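Local atomic coordinates of lipoprotein (Bacillus anthracis, PDB entry 4JG9), a protein that is of unknown function but is probably a lipid-anchored cell-envelope protein, a helix-free fold of beta strands and loops found here as a pair of subunits. Residues L47-D52 with V156-V161; I107-K110 with T115-P118; N40-F45 with P128-S133; I90-L95 with D167-T172; W55-S60 with P67-E72. All coordinates share one frame; numbering follows the deposited sequence.

Interaction 1: L47-D52 with V156-V161; sequences LSVLKD and VLNIYV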
# COMPACT_ATOMS: atom_id res chain seq x y z
N LEU A 47 2.49 -15.53 2.29
CA LEU A 47 1.98 -16.16 1.08
C LEU A 47 1.26 -17.46 1.38
O LEU A 47 0.40 -17.89 0.62
CB LEU A 47 3.10 -16.38 0.07
CG LEU A 47 3.36 -15.17 -0.82
CD1 LEU A 47 4.46 -15.47 -1.82
CD2 LEU A 47 2.09 -14.78 -1.54
N SER A 48 1.63 -18.12 2.46
CA SER A 48 1.03 -19.41 2.76
C SER A 48 -0.50 -19.38 2.80
O SER A 48 -1.11 -20.44 2.69
CB SER A 48 1.58 -19.99 4.07
OG SER A 48 1.31 -19.12 5.16
N VAL A 49 -1.11 -18.20 2.96
CA VAL A 49 -2.57 -18.13 2.94
C VAL A 49 -3.13 -18.52 1.58
O VAL A 49 -4.31 -18.83 1.46
CB VAL A 49 -3.14 -16.74 3.32
CG1 VAL A 49 -2.87 -16.43 4.78
CG2 VAL A 49 -2.59 -15.66 2.41
N LEU A 50 -2.28 -18.49 0.55
CA LEU A 50 -2.70 -18.89 -0.79
C LEU A 50 -2.82 -20.40 -0.97
O LEU A 50 -3.38 -20.86 -1.97
CB LEU A 50 -1.71 -18.38 -1.83
CG LEU A 50 -1.59 -16.88 -2.03
CD1 LEU A 50 -0.60 -16.58 -3.15
CD2 LEU A 50 -2.95 -16.28 -2.34
N LYS A 51 -2.28 -21.17 -0.02
CA LYS A 51 -2.08 -22.61 -0.21
C LYS A 51 -3.30 -23.43 -0.64
O LYS A 51 -3.22 -24.24 -1.57
CB LYS A 51 -1.41 -23.24 1.03
CG LYS A 51 -2.31 -23.27 2.27
CD LYS A 51 -1.65 -23.91 3.49
CE LYS A 51 -2.64 -24.02 4.65
NZ LYS A 51 -2.19 -24.94 5.72
N ASP A 52 -4.44 -23.18 -0.01
CA ASP A 52 -5.61 -24.01 -0.26
C ASP A 52 -6.73 -23.25 -0.93
O ASP A 52 -7.88 -23.68 -0.88
CB ASP A 52 -6.13 -24.58 1.06
CG ASP A 52 -5.13 -25.49 1.72
OD1 ASP A 52 -4.59 -26.39 1.04
OD2 ASP A 52 -4.88 -25.30 2.93
N VAL A 156 -8.53 -13.13 -4.63
CA VAL A 156 -8.77 -13.64 -3.29
C VAL A 156 -8.66 -12.49 -2.29
O VAL A 156 -7.76 -11.65 -2.38
CB VAL A 156 -7.83 -14.80 -2.91
CG1 VAL A 156 -6.36 -14.34 -2.92
CG2 VAL A 156 -8.22 -15.39 -1.54
N LEU A 157 -9.60 -12.45 -1.35
CA LEU A 157 -9.59 -11.42 -0.33
C LEU A 157 -9.18 -12.01 1.02
O LEU A 157 -9.95 -12.75 1.63
CB LEU A 157 -10.98 -10.81 -0.22
CG LEU A 157 -11.30 -9.58 -1.05
CD1 LEU A 157 -10.80 -9.71 -2.46
CD2 LEU A 157 -12.81 -9.35 -1.06
N ASN A 158 -7.97 -11.70 1.48
CA ASN A 158 -7.50 -12.20 2.78
C ASN A 158 -7.84 -11.21 3.88
O ASN A 158 -7.50 -10.04 3.80
CB ASN A 158 -6.00 -12.45 2.75
CG ASN A 158 -5.60 -13.38 1.63
OD1 ASN A 158 -5.83 -14.59 1.71
ND2 ASN A 158 -5.02 -12.82 0.56
N ILE A 159 -8.54 -11.69 4.90
CA ILE A 159 -9.11 -10.80 5.90
C ILE A 159 -8.45 -11.01 7.27
O ILE A 159 -8.28 -12.14 7.73
CB ILE A 159 -10.64 -11.00 6.01
CG1 ILE A 159 -11.32 -10.71 4.67
CG2 ILE A 159 -11.24 -10.12 7.10
CD1 ILE A 159 -12.48 -11.65 4.42
N TYR A 160 -8.05 -9.90 7.89
CA TYR A 160 -7.38 -9.91 9.18
C TYR A 160 -8.14 -9.00 10.11
O TYR A 160 -8.75 -8.02 9.68
CB TYR A 160 -5.92 -9.43 9.05
CG TYR A 160 -5.12 -10.26 8.07
CD1 TYR A 160 -4.17 -11.18 8.52
CD2 TYR A 160 -5.30 -10.12 6.70
CE1 TYR A 160 -3.44 -11.95 7.63
CE2 TYR A 160 -4.58 -10.89 5.79
CZ TYR A 160 -3.65 -11.80 6.26
OH TYR A 160 -2.94 -12.55 5.36
N VAL A 161 -8.15 -9.35 11.39
CA VAL A 161 -8.66 -8.47 12.41
C VAL A 161 -7.61 -8.36 13.49
O VAL A 161 -7.09 -9.39 13.97
CB VAL A 161 -9.98 -8.99 13.01
CG1 VAL A 161 -10.39 -8.15 14.23
CG2 VAL A 161 -11.06 -9.02 11.95
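Val49 and Asn158 reach for each other from opposite directions, and the meeting is between a methyl group and an amide oxygen: CG2 of Val49 sits 3.5 Å from OD1 of Asn158. This is van der Waals contact, not a polar bond. In the valine CG1 lies anti to the carbonyl carbon (chi1 -68°) and CG2 between N and C, so CG2 faces the asparagine and CG1 the tyrosine. CG1 meets the phenol oxygen of the next residue on the same side of the strand, lying 3.9 Å from Tyr160 OH, so that the ring approaches with its hydroxyl end foremost. A residue further along, Leu50 crosses Val156 obliquely; here methyl touches methyl, with Leu50 CD2 4.0 Å from Val156 CG1. With CD1 anti to CA (chi2 -178°), the other methyl, CD2, is the one that meets the valine.

The amide of Asn158 is held by others and cannot turn freely: OD1 accepts a bond from Gln168 NE2, and ND2 donates to the carbonyl O of Ile107. Gln168 NE2 also binds Val49 O, so the glutamine ties the short 3-10 turn at 47-50 to the asparagine it rests on. A backbone bond of 2.7 Å from Leu50 N to Leu47 O closes that turn. The turn packs against residues 156, 158 and 160 of strand 153-161, which runs between strands 102-110 and 164-173 in an antiparallel sheet; Val49 also touches Tyr165 of strand 164-173, and Phe44 and Phe45 of the preceding loop pack against Tyr160.

Interaction 2: I107-K110 with T115-P118; sequences IALK and TPTP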
# COMPACT_ATOMS: atom_id res chain seq x y z
N ILE A 107 -6.26 -7.79 2.42
CA ILE A 107 -5.12 -7.89 1.52
C ILE A 107 -5.50 -8.77 0.34
O ILE A 107 -5.77 -9.96 0.53
CB ILE A 107 -3.93 -8.51 2.23
CG1 ILE A 107 -3.56 -7.69 3.48
CG2 ILE A 107 -2.75 -8.66 1.28
CD1 ILE A 107 -2.28 -8.15 4.16
N ALA A 108 -5.48 -8.21 -0.86
CA ALA A 108 -5.97 -8.91 -2.05
C ALA A 108 -4.85 -9.39 -2.96
O ALA A 108 -3.78 -8.75 -3.05
CB ALA A 108 -6.91 -8.01 -2.83
N LEU A 109 -5.07 -10.53 -3.59
CA LEU A 109 -4.16 -11.01 -4.64
C LEU A 109 -4.96 -11.54 -5.80
O LEU A 109 -5.93 -12.28 -5.63
CB LEU A 109 -3.23 -12.10 -4.12
CG LEU A 109 -2.18 -11.60 -3.13
CD1 LEU A 109 -2.55 -11.98 -1.71
CD2 LEU A 109 -0.79 -12.11 -3.51
N LYS A 110 -4.53 -11.18 -7.00
CA LYS A 110 -5.16 -11.69 -8.19
C LYS A 110 -4.74 -13.14 -8.38
O LYS A 110 -3.70 -13.57 -7.88
CB LYS A 110 -4.77 -10.86 -9.41
CG LYS A 110 -5.69 -11.06 -10.59
CD LYS A 110 -5.36 -10.15 -11.73
CE LYS A 110 -6.38 -10.35 -12.84
NZ LYS A 110 -6.11 -9.51 -14.03
N THR A 115 1.79 -10.88 -5.71
CA THR A 115 1.92 -9.47 -5.38
C THR A 115 0.67 -8.96 -4.67
O THR A 115 -0.34 -8.69 -5.31
CB THR A 115 2.13 -8.64 -6.64
OG1 THR A 115 3.12 -9.28 -7.46
CG2 THR A 115 2.59 -7.27 -6.28
N PRO A 116 0.73 -8.82 -3.34
CA PRO A 116 -0.44 -8.37 -2.58
C PRO A 116 -0.71 -6.89 -2.80
O PRO A 116 0.19 -6.13 -3.15
CB PRO A 116 -0.03 -8.62 -1.13
CG PRO A 116 1.47 -8.52 -1.14
CD PRO A 116 1.89 -9.09 -2.47
N THR A 117 -1.96 -6.50 -2.66
CA THR A 117 -2.34 -5.12 -2.83
C THR A 117 -3.48 -4.78 -1.91
O THR A 117 -4.25 -5.65 -1.53
CB THR A 117 -2.74 -4.82 -4.29
OG1 THR A 117 -2.91 -3.41 -4.46
CG2 THR A 117 -4.02 -5.52 -4.64
N PRO A 118 -3.56 -3.52 -1.53
CA PRO A 118 -4.68 -3.04 -0.73
C PRO A 118 -5.81 -2.65 -1.65
O PRO A 118 -5.56 -2.26 -2.78
CB PRO A 118 -4.11 -1.80 -0.06
CG PRO A 118 -3.04 -1.34 -0.97
CD PRO A 118 -2.43 -2.59 -1.52
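The carbonyl oxygen of Ala108 is gripped twice by the facing chain. Thr117 N donates to Ala108 O at 2.9 Å, in the plane of the carbonyl, and Pro116 CA adds a CA-H...O contact to the same oxygen at 3.4 Å. In return Ala108 N gives a straighter bond to Thr117 O (2.9 Å, 166° at the hydrogen), so Ala108 and Thr117 form an antiparallel hydrogen-bonded pair.

Proline, which has no N-H to offer, contributes apolar surface at 116. Its CB lies 3.6 Å from Ile107 CG2, the two side chains running alongside each other and pointing the same way. Leu109 covers the adjoining backbone: CD2 stands 3.6 Å from Pro116 N, and CG is 3.7 Å from Pro116 CA. Thr117 turns CG2 to the Ala108 carbonyl, with OG1 anti to the backbone N (chi1 -172°); that hydroxyl is bonded to Asn40 N of the second subunit.

These residues form a beta hairpin in which the short strand 117-118 flanks the end of strand 102-110. Strand 153-161 pairs with 102-110 as well, through backbone bonds of Ile107 to Asn158 and Leu109 to Val156, while Phe45 packs on Ile107 and Leu109.

Interaction 3: N40-F45 with P128-S133; sequences NAPSFF and PTWTTS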
# COMPACT_ATOMS: atom_id res chain seq x y z
N ASN A 40 6.26 -4.18 -1.11
CA ASN A 40 6.15 -4.42 0.32
C ASN A 40 4.73 -4.85 0.69
O ASN A 40 3.76 -4.52 0.00
CB ASN A 40 6.52 -3.17 1.12
CG ASN A 40 8.01 -2.98 1.24
OD1 ASN A 40 8.75 -3.95 1.47
ND2 ASN A 40 8.48 -1.74 1.07
N ALA A 41 4.61 -5.57 1.80
CA ALA A 41 3.32 -5.99 2.31
C ALA A 41 3.38 -5.87 3.83
O ALA A 41 4.45 -5.74 4.40
CB ALA A 41 3.05 -7.43 1.89
N PRO A 42 2.21 -5.88 4.48
CA PRO A 42 2.24 -5.85 5.95
C PRO A 42 2.97 -7.07 6.50
O PRO A 42 2.94 -8.13 5.89
CB PRO A 42 0.75 -5.90 6.33
CG PRO A 42 0.05 -5.29 5.14
CD PRO A 42 0.85 -5.74 3.94
N SER A 43 3.62 -6.93 7.65
CA SER A 43 4.39 -8.04 8.20
C SER A 43 3.53 -9.24 8.60
O SER A 43 4.05 -10.34 8.74
CB SER A 43 5.20 -7.57 9.40
OG SER A 43 4.33 -7.27 10.47
N PHE A 44 2.23 -9.02 8.80
CA PHE A 44 1.34 -10.13 9.17
C PHE A 44 0.83 -10.88 7.96
O PHE A 44 0.11 -11.87 8.09
CB PHE A 44 0.18 -9.67 10.07
CG PHE A 44 -0.61 -8.50 9.53
CD1 PHE A 44 -1.67 -8.70 8.66
CD2 PHE A 44 -0.28 -7.20 9.92
CE1 PHE A 44 -2.42 -7.61 8.16
CE2 PHE A 44 -1.01 -6.11 9.44
CZ PHE A 44 -2.08 -6.31 8.56
N PHE A 45 1.25 -10.47 6.77
CA PHE A 45 0.84 -11.18 5.58
C PHE A 45 1.89 -12.18 5.14
O PHE A 45 3.05 -11.84 4.99
CB PHE A 45 0.55 -10.24 4.42
CG PHE A 45 0.40 -10.94 3.11
CD1 PHE A 45 -0.79 -11.56 2.78
CD2 PHE A 45 1.45 -11.01 2.23
CE1 PHE A 45 -0.93 -12.22 1.58
CE2 PHE A 45 1.32 -11.68 1.03
CZ PHE A 45 0.13 -12.28 0.70
N PRO A 128 -4.91 3.90 -1.67
CA PRO A 128 -5.44 2.62 -1.23
C PRO A 128 -4.84 2.20 0.11
O PRO A 128 -3.62 2.30 0.31
CB PRO A 128 -4.99 1.66 -2.34
CG PRO A 128 -3.77 2.30 -2.92
CD PRO A 128 -3.92 3.78 -2.75
N THR A 129 -5.69 1.77 1.05
CA THR A 129 -5.22 1.39 2.38
C THR A 129 -5.51 -0.07 2.69
O THR A 129 -6.50 -0.64 2.21
CB THR A 129 -5.85 2.27 3.47
OG1 THR A 129 -7.27 2.33 3.26
CG2 THR A 129 -5.27 3.69 3.40
N TRP A 130 -4.65 -0.68 3.51
CA TRP A 130 -4.77 -2.08 3.89
C TRP A 130 -5.88 -2.26 4.90
O TRP A 130 -6.57 -3.29 4.92
CB TRP A 130 -3.47 -2.58 4.55
CG TRP A 130 -2.20 -2.34 3.79
CD1 TRP A 130 -1.29 -1.34 3.99
CD2 TRP A 130 -1.68 -3.15 2.72
NE1 TRP A 130 -0.23 -1.47 3.11
CE2 TRP A 130 -0.46 -2.56 2.31
CE3 TRP A 130 -2.13 -4.30 2.06
CZ2 TRP A 130 0.32 -3.09 1.28
CZ3 TRP A 130 -1.35 -4.82 1.02
CH2 TRP A 130 -0.14 -4.21 0.65
N THR A 131 -6.03 -1.25 5.76
CA THR A 131 -6.74 -1.41 7.02
C THR A 131 -7.74 -0.28 7.29
O THR A 131 -7.45 0.88 7.03
CB THR A 131 -5.70 -1.46 8.16
OG1 THR A 131 -4.79 -2.53 7.91
CG2 THR A 131 -6.36 -1.63 9.54
N THR A 132 -8.90 -0.62 7.84
CA THR A 132 -9.88 0.40 8.18
C THR A 132 -9.33 1.29 9.28
O THR A 132 -8.49 0.84 10.06
CB THR A 132 -11.18 -0.22 8.68
OG1 THR A 132 -10.91 -0.99 9.87
CG2 THR A 132 -11.80 -1.12 7.60
N SER A 133 -9.79 2.54 9.35
CA SER A 133 -9.33 3.40 10.44
C SER A 133 -10.12 3.08 11.69
O SER A 133 -9.69 3.39 12.81
CB SER A 133 -9.46 4.89 10.13
OG SER A 133 -10.80 5.26 9.90
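Trp130 lays its indole against the pyrrolidine ring of Pro42. The tryptophan leaves the backbone with CB directed at the loop and CG anti to the carbonyl carbon (chi1 -53°), which swings the ring system across the proline. At its root, CG is 3.9 Å from Pro42 CG. The fused bond comes next: CD2 approaches Pro42 CG to 3.7 Å, and CE2 lies 3.8 Å from Pro42 CD. Further out, the carbons of the six-membered ring all surround Pro42 CD, which sits almost exactly above the ring centroid, at 3.5 Å and only 1° off the normal. This is a CH-pi contact over the face, in which the CD hydrogens, probably somewhat polarised by the adjacent nitrogen, meet the aromatic pi cloud. At the outer end CZ2 reaches Asn40 O at 3.9 Å, and CH2 comes within 4.2 Å of Ala41 CA, both meeting the ring obliquely.

Pro42 also begins a type I beta turn, closed by Phe45 N bonding to Pro42 O at 3.0 Å. Its CB lies above one face of the Phe44 ring, so the proline is held between two aromatic side chains of different parts of the chain.

Pro128 O accepts a bond from Trp130 NE1 of the second subunit, and Asn40 likewise bonds to that subunit, so the packing lies at the subunit boundary. Within the chain, Trp130 leads into strand 131-136 alongside strand 102-110 and also touches Pro118 of strand 117-118; loop 40-45 packs on the indole, and Ala41 and Phe45 touch Pro116.

Interaction 4: I90-L95 with D167-T172; sequences IMWYFL and DQFVIT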
# COMPACT_ATOMS: atom_id res chain seq x y z
N ILE A 90 -19.33 -0.94 -0.86
CA ILE A 90 -20.02 -2.20 -0.65
C ILE A 90 -20.22 -2.49 0.82
O ILE A 90 -19.30 -2.38 1.62
CB ILE A 90 -19.28 -3.36 -1.34
CG1 ILE A 90 -19.26 -3.09 -2.85
CG2 ILE A 90 -19.98 -4.69 -1.05
CD1 ILE A 90 -18.57 -4.12 -3.70
N MSE A 91 -21.44 -2.83 1.17
CA MSE A 91 -21.74 -3.11 2.56
C MSE A 91 -21.15 -4.46 3.00
O MSE A 91 -21.34 -5.49 2.34
CB MSE A 91 -23.25 -3.02 2.80
CG MSE A 91 -23.67 -1.62 3.31
SE MSE A 91 -23.29 -1.50 5.23
CE MSE A 91 -23.73 -3.37 5.52
N TRP A 92 -20.41 -4.43 4.10
CA TRP A 92 -19.86 -5.65 4.67
C TRP A 92 -20.65 -6.06 5.90
O TRP A 92 -21.17 -5.20 6.62
CB TRP A 92 -18.38 -5.47 5.00
CG TRP A 92 -17.52 -5.63 3.80
CD1 TRP A 92 -17.48 -4.80 2.71
CD2 TRP A 92 -16.57 -6.67 3.55
NE1 TRP A 92 -16.57 -5.27 1.79
CE2 TRP A 92 -15.99 -6.41 2.29
CE3 TRP A 92 -16.15 -7.79 4.27
CZ2 TRP A 92 -15.01 -7.23 1.73
CZ3 TRP A 92 -15.17 -8.61 3.71
CH2 TRP A 92 -14.61 -8.32 2.45
N TYR A 93 -20.75 -7.37 6.12
CA TYR A 93 -21.57 -7.90 7.20
C TYR A 93 -20.77 -8.84 8.10
O TYR A 93 -20.13 -9.78 7.60
CB TYR A 93 -22.78 -8.65 6.63
CG TYR A 93 -23.71 -7.79 5.82
CD1 TYR A 93 -23.48 -7.56 4.47
CD2 TYR A 93 -24.85 -7.22 6.39
CE1 TYR A 93 -24.35 -6.77 3.71
CE2 TYR A 93 -25.72 -6.44 5.65
CZ TYR A 93 -25.47 -6.22 4.31
OH TYR A 93 -26.33 -5.44 3.56
N PHE A 94 -20.84 -8.59 9.40
CA PHE A 94 -20.10 -9.38 10.38
C PHE A 94 -21.03 -10.35 11.08
O PHE A 94 -21.59 -10.04 12.13
CB PHE A 94 -19.40 -8.45 11.38
CG PHE A 94 -18.58 -7.40 10.70
CD1 PHE A 94 -17.40 -7.73 10.06
CD2 PHE A 94 -19.02 -6.09 10.66
CE1 PHE A 94 -16.67 -6.77 9.41
CE2 PHE A 94 -18.29 -5.12 10.02
CZ PHE A 94 -17.11 -5.47 9.39
N LEU A 95 -21.18 -11.52 10.47
CA LEU A 95 -22.16 -12.52 10.86
C LEU A 95 -21.74 -13.26 12.11
O LEU A 95 -22.59 -13.71 12.89
CB LEU A 95 -22.36 -13.52 9.71
CG LEU A 95 -22.50 -12.89 8.32
CD1 LEU A 95 -22.49 -13.96 7.24
CD2 LEU A 95 -23.78 -12.07 8.24
N ASP A 167 -10.20 -14.89 7.88
CA ASP A 167 -10.65 -15.77 6.82
C ASP A 167 -10.28 -15.21 5.45
O ASP A 167 -9.57 -14.20 5.35
CB ASP A 167 -12.16 -16.00 6.91
CG ASP A 167 -12.54 -17.45 6.59
OD1 ASP A 167 -11.87 -18.03 5.70
OD2 ASP A 167 -13.45 -18.01 7.25
N GLN A 168 -10.75 -15.88 4.41
CA GLN A 168 -10.49 -15.45 3.04
C GLN A 168 -11.61 -15.94 2.13
O GLN A 168 -12.27 -16.93 2.42
CB GLN A 168 -9.15 -16.02 2.57
CG GLN A 168 -9.18 -17.51 2.25
CD GLN A 168 -7.79 -18.09 2.02
OE1 GLN A 168 -7.64 -19.31 1.92
NE2 GLN A 168 -6.77 -17.24 1.98
N PHE A 169 -11.86 -15.22 1.03
CA PHE A 169 -12.75 -15.73 -0.00
C PHE A 169 -12.48 -15.08 -1.35
O PHE A 169 -11.80 -14.05 -1.43
CB PHE A 169 -14.24 -15.66 0.41
CG PHE A 169 -14.76 -14.28 0.61
CD1 PHE A 169 -15.33 -13.57 -0.44
CD2 PHE A 169 -14.70 -13.68 1.85
CE1 PHE A 169 -15.82 -12.28 -0.26
CE2 PHE A 169 -15.18 -12.39 2.04
CZ PHE A 169 -15.74 -11.70 0.99
N VAL A 170 -12.98 -15.70 -2.41
CA VAL A 170 -12.68 -15.26 -3.77
C VAL A 170 -13.86 -14.52 -4.39
O VAL A 170 -15.01 -14.94 -4.28
CB VAL A 170 -12.28 -16.47 -4.65
CG1 VAL A 170 -12.17 -16.08 -6.10
CG2 VAL A 170 -10.96 -17.05 -4.16
N ILE A 171 -13.57 -13.41 -5.07
CA ILE A 171 -14.60 -12.65 -5.74
C ILE A 171 -14.22 -12.47 -7.20
O ILE A 171 -13.08 -12.75 -7.58
CB ILE A 171 -14.82 -11.27 -5.08
CG1 ILE A 171 -13.53 -10.46 -5.09
CG2 ILE A 171 -15.29 -11.43 -3.64
CD1 ILE A 171 -13.61 -9.21 -5.87
N THR A 172 -15.17 -12.03 -8.01
CA THR A 172 -14.93 -11.80 -9.43
C THR A 172 -15.00 -10.31 -9.73
O THR A 172 -15.94 -9.63 -9.31
CB THR A 172 -15.98 -12.49 -10.30
OG1 THR A 172 -16.02 -13.88 -9.97
CG2 THR A 172 -15.65 -12.31 -11.77
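Trp92 meets Phe169 obliquely with CZ3 and CH2 of its six-membered ring, in the hydrophobic interior between the two antiparallel sheets of this all-beta fold. Strand 88-94 belongs to one sheet and strand 164-173 to the other, and their backbones stay well apart, with Trp92 CA and Phe169 CA 13.2 Å from each other. The two aromatic side chains span this distance from opposite directions.

The rings are neither stacked nor set edge to face. Their planes are inclined at 42° and the centroid of the tryptophan six-membered ring is 5.9 Å from that of the phenylalanine. The touching atoms are CZ3 and CH2 of the tryptophan and CE2 and CZ of the phenylalanine. Each of the first pair lies near both of the second, and Trp92 CZ3 is 4.1 Å from Phe169 CE2. In Phe169, CB points toward residues 90-95, and CG sits between the backbone N and the carbonyl carbon (chi1 64°).

Other residues of both sheets complete the surroundings. Leu157 packs on Trp92 and Ile159 on Phe169, both from strand 153-161, and Ile75, Met77, Leu145 and Met147 line the tryptophan from its own sheet. On the strand of Phe169, Asp167 OD1 accepts the backbone N of Gln168 at 2.7 Å, on the anti side of the carboxylate, while OD2 forms a salt bridge with Lys74. The closest approach between residues 90-95 and 167-172 remains a carbon pair, Trp92 CH2 to Phe169 CZ at 3.9 Å.

Interaction 5: W55-S60 with P67-E72; sequences WEETPS and PLKGIE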
# COMPACT_ATOMS: atom_id res chain seq x y z
N TRP A 55 -9.77 -21.50 -6.59
CA TRP A 55 -9.91 -20.34 -7.45
C TRP A 55 -11.18 -20.36 -8.27
O TRP A 55 -11.16 -20.54 -9.48
CB TRP A 55 -8.66 -20.15 -8.31
CG TRP A 55 -7.57 -19.51 -7.53
CD1 TRP A 55 -6.53 -20.14 -6.92
CD2 TRP A 55 -7.42 -18.12 -7.24
NE1 TRP A 55 -5.74 -19.23 -6.27
CE2 TRP A 55 -6.27 -17.98 -6.46
CE3 TRP A 55 -8.15 -16.99 -7.57
CZ2 TRP A 55 -5.83 -16.75 -6.01
CZ3 TRP A 55 -7.72 -15.77 -7.12
CH2 TRP A 55 -6.57 -15.66 -6.35
N GLU A 56 -12.28 -20.18 -7.56
CA GLU A 56 -13.59 -20.10 -8.15
C GLU A 56 -14.34 -19.06 -7.35
O GLU A 56 -14.12 -18.92 -6.16
CB GLU A 56 -14.27 -21.45 -8.02
CG GLU A 56 -15.55 -21.60 -8.82
CD GLU A 56 -16.14 -22.99 -8.71
OE1 GLU A 56 -15.38 -23.94 -8.49
OE2 GLU A 56 -17.37 -23.12 -8.85
N GLU A 57 -15.24 -18.34 -8.00
CA GLU A 57 -16.03 -17.32 -7.32
C GLU A 57 -16.80 -17.96 -6.18
O GLU A 57 -17.36 -19.05 -6.35
CB GLU A 57 -17.01 -16.67 -8.29
CG GLU A 57 -17.93 -15.65 -7.65
CD GLU A 57 -18.92 -15.07 -8.64
OE1 GLU A 57 -19.09 -13.83 -8.66
OE2 GLU A 57 -19.54 -15.85 -9.39
N THR A 58 -16.77 -17.33 -5.01
CA THR A 58 -17.53 -17.80 -3.85
C THR A 58 -19.03 -17.71 -4.17
O THR A 58 -19.50 -16.70 -4.69
CB THR A 58 -17.22 -16.95 -2.61
OG1 THR A 58 -15.85 -17.13 -2.24
CG2 THR A 58 -18.07 -17.38 -1.45
N PRO A 59 -19.78 -18.79 -3.91
CA PRO A 59 -21.21 -18.77 -4.27
C PRO A 59 -22.01 -17.80 -3.40
O PRO A 59 -21.68 -17.57 -2.23
CB PRO A 59 -21.66 -20.21 -4.01
CG PRO A 59 -20.69 -20.76 -3.05
CD PRO A 59 -19.37 -20.10 -3.38
N SER A 60 -23.06 -17.21 -3.98
CA SER A 60 -23.93 -16.32 -3.22
C SER A 60 -24.87 -17.12 -2.33
O SER A 60 -25.25 -18.24 -2.66
CB SER A 60 -24.76 -15.45 -4.17
OG SER A 60 -23.95 -14.68 -5.02
N PRO A 67 -28.98 -11.04 -0.87
CA PRO A 67 -27.83 -11.79 -1.38
C PRO A 67 -26.50 -11.36 -0.79
O PRO A 67 -26.22 -10.18 -0.67
CB PRO A 67 -27.88 -11.52 -2.88
CG PRO A 67 -28.65 -10.27 -3.02
CD PRO A 67 -29.65 -10.26 -1.92
N LEU A 68 -25.68 -12.34 -0.43
CA LEU A 68 -24.39 -12.10 0.20
C LEU A 68 -23.30 -12.97 -0.39
O LEU A 68 -23.55 -14.06 -0.86
CB LEU A 68 -24.49 -12.39 1.70
CG LEU A 68 -24.55 -11.24 2.68
CD1 LEU A 68 -25.44 -10.11 2.19
CD2 LEU A 68 -25.00 -11.73 4.04
N LYS A 69 -22.07 -12.46 -0.36
CA LYS A 69 -20.92 -13.25 -0.78
C LYS A 69 -19.87 -13.31 0.32
O LYS A 69 -19.49 -12.30 0.88
CB LYS A 69 -20.31 -12.71 -2.06
CG LYS A 69 -20.91 -13.32 -3.31
CD LYS A 69 -20.00 -13.17 -4.50
CE LYS A 69 -20.70 -13.58 -5.78
NZ LYS A 69 -21.18 -14.98 -5.72
N GLY A 70 -19.39 -14.51 0.60
CA GLY A 70 -18.37 -14.68 1.62
C GLY A 70 -18.55 -15.99 2.35
O GLY A 70 -19.00 -16.97 1.78
N ILE A 71 -18.21 -15.99 3.63
CA ILE A 71 -18.26 -17.18 4.45
C ILE A 71 -19.48 -17.10 5.35
O ILE A 71 -19.60 -16.18 6.17
CB ILE A 71 -17.00 -17.32 5.33
CG1 ILE A 71 -15.74 -16.93 4.54
CG2 ILE A 71 -16.91 -18.72 5.91
CD1 ILE A 71 -15.50 -17.81 3.31
N GLU A 72 -20.37 -18.07 5.21
CA GLU A 72 -21.61 -18.10 5.99
C GLU A 72 -21.31 -18.15 7.48
O GLU A 72 -20.40 -18.86 7.91
CB GLU A 72 -22.47 -19.29 5.56
CG GLU A 72 -23.11 -19.11 4.20
CD GLU A 72 -24.07 -20.23 3.82
OE1 GLU A 72 -25.07 -20.44 4.54
OE2 GLU A 72 -23.83 -20.89 2.78
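Lys69 NZ reaches Thr58 O at 2.6 Å and Ser60 OG at 2.9 Å, so its ammonium group has two acceptors on the facing chain. The bond to Thr58 O comes nearly in line with the carbonyl (162° at the oxygen). Both depend on a bend at the end of the lysine chain: after an extended run the last torsion turns to -58°, bringing NZ back over the loop. Glu57 crosses the lysine at about a right angle. Its OE1 lies 3.3 Å from Lys69 CE but 3.8 Å from NZ, a long salt bridge in which the carboxylate probably adds more general electrostatic balance than a directed bond.

Ser60 OG has a further partner in Asp79 OD2, so the hydroxyl stands between the ammonium and a second carboxylate. Thr58 satisfies its own hydroxyl elsewhere, bonding OG1 to Val170 O, and turns CG2 to the backbone of Gly70, 3.4 Å from Gly70 O. Ser60 CA gives a CA-H...O contact to Leu68 O at 3.3 Å. Gly70, with a positive phi of 146°, marks the corner at which the chain turns.

The lysine thus clips the loop that precedes strand 60-63 to strand 66-69, at the edge of the sheet in which 60-63 is an outermost strand, followed by 66-69, 75-78, 88-94 and 142-147. Thr58 joins the loop to strand 164-173 of the other sheet.

Interactions 1, 2 and 4 lie in the buried part of the fold and meet at strand 153-161, which pairs with strand 102-110 of interaction 2 and strand 164-173 of interaction 4. Interaction 4, nearest the chain's centre, is purely aromatic and bridges the two sheets; interaction 1 lays a loop over one of them through methyl groups, and interaction 2 joins backbone hydrogen bonds to apolar packing on a proline. Interaction 3 is also buried, but together with interaction 2 it touches the second subunit. Interaction 5, partly exposed and on the other side of the chain's centre from interaction 3, relies on charge and hydrogen bonds, and Thr58 N probably bonds to Val170 O of interaction 4.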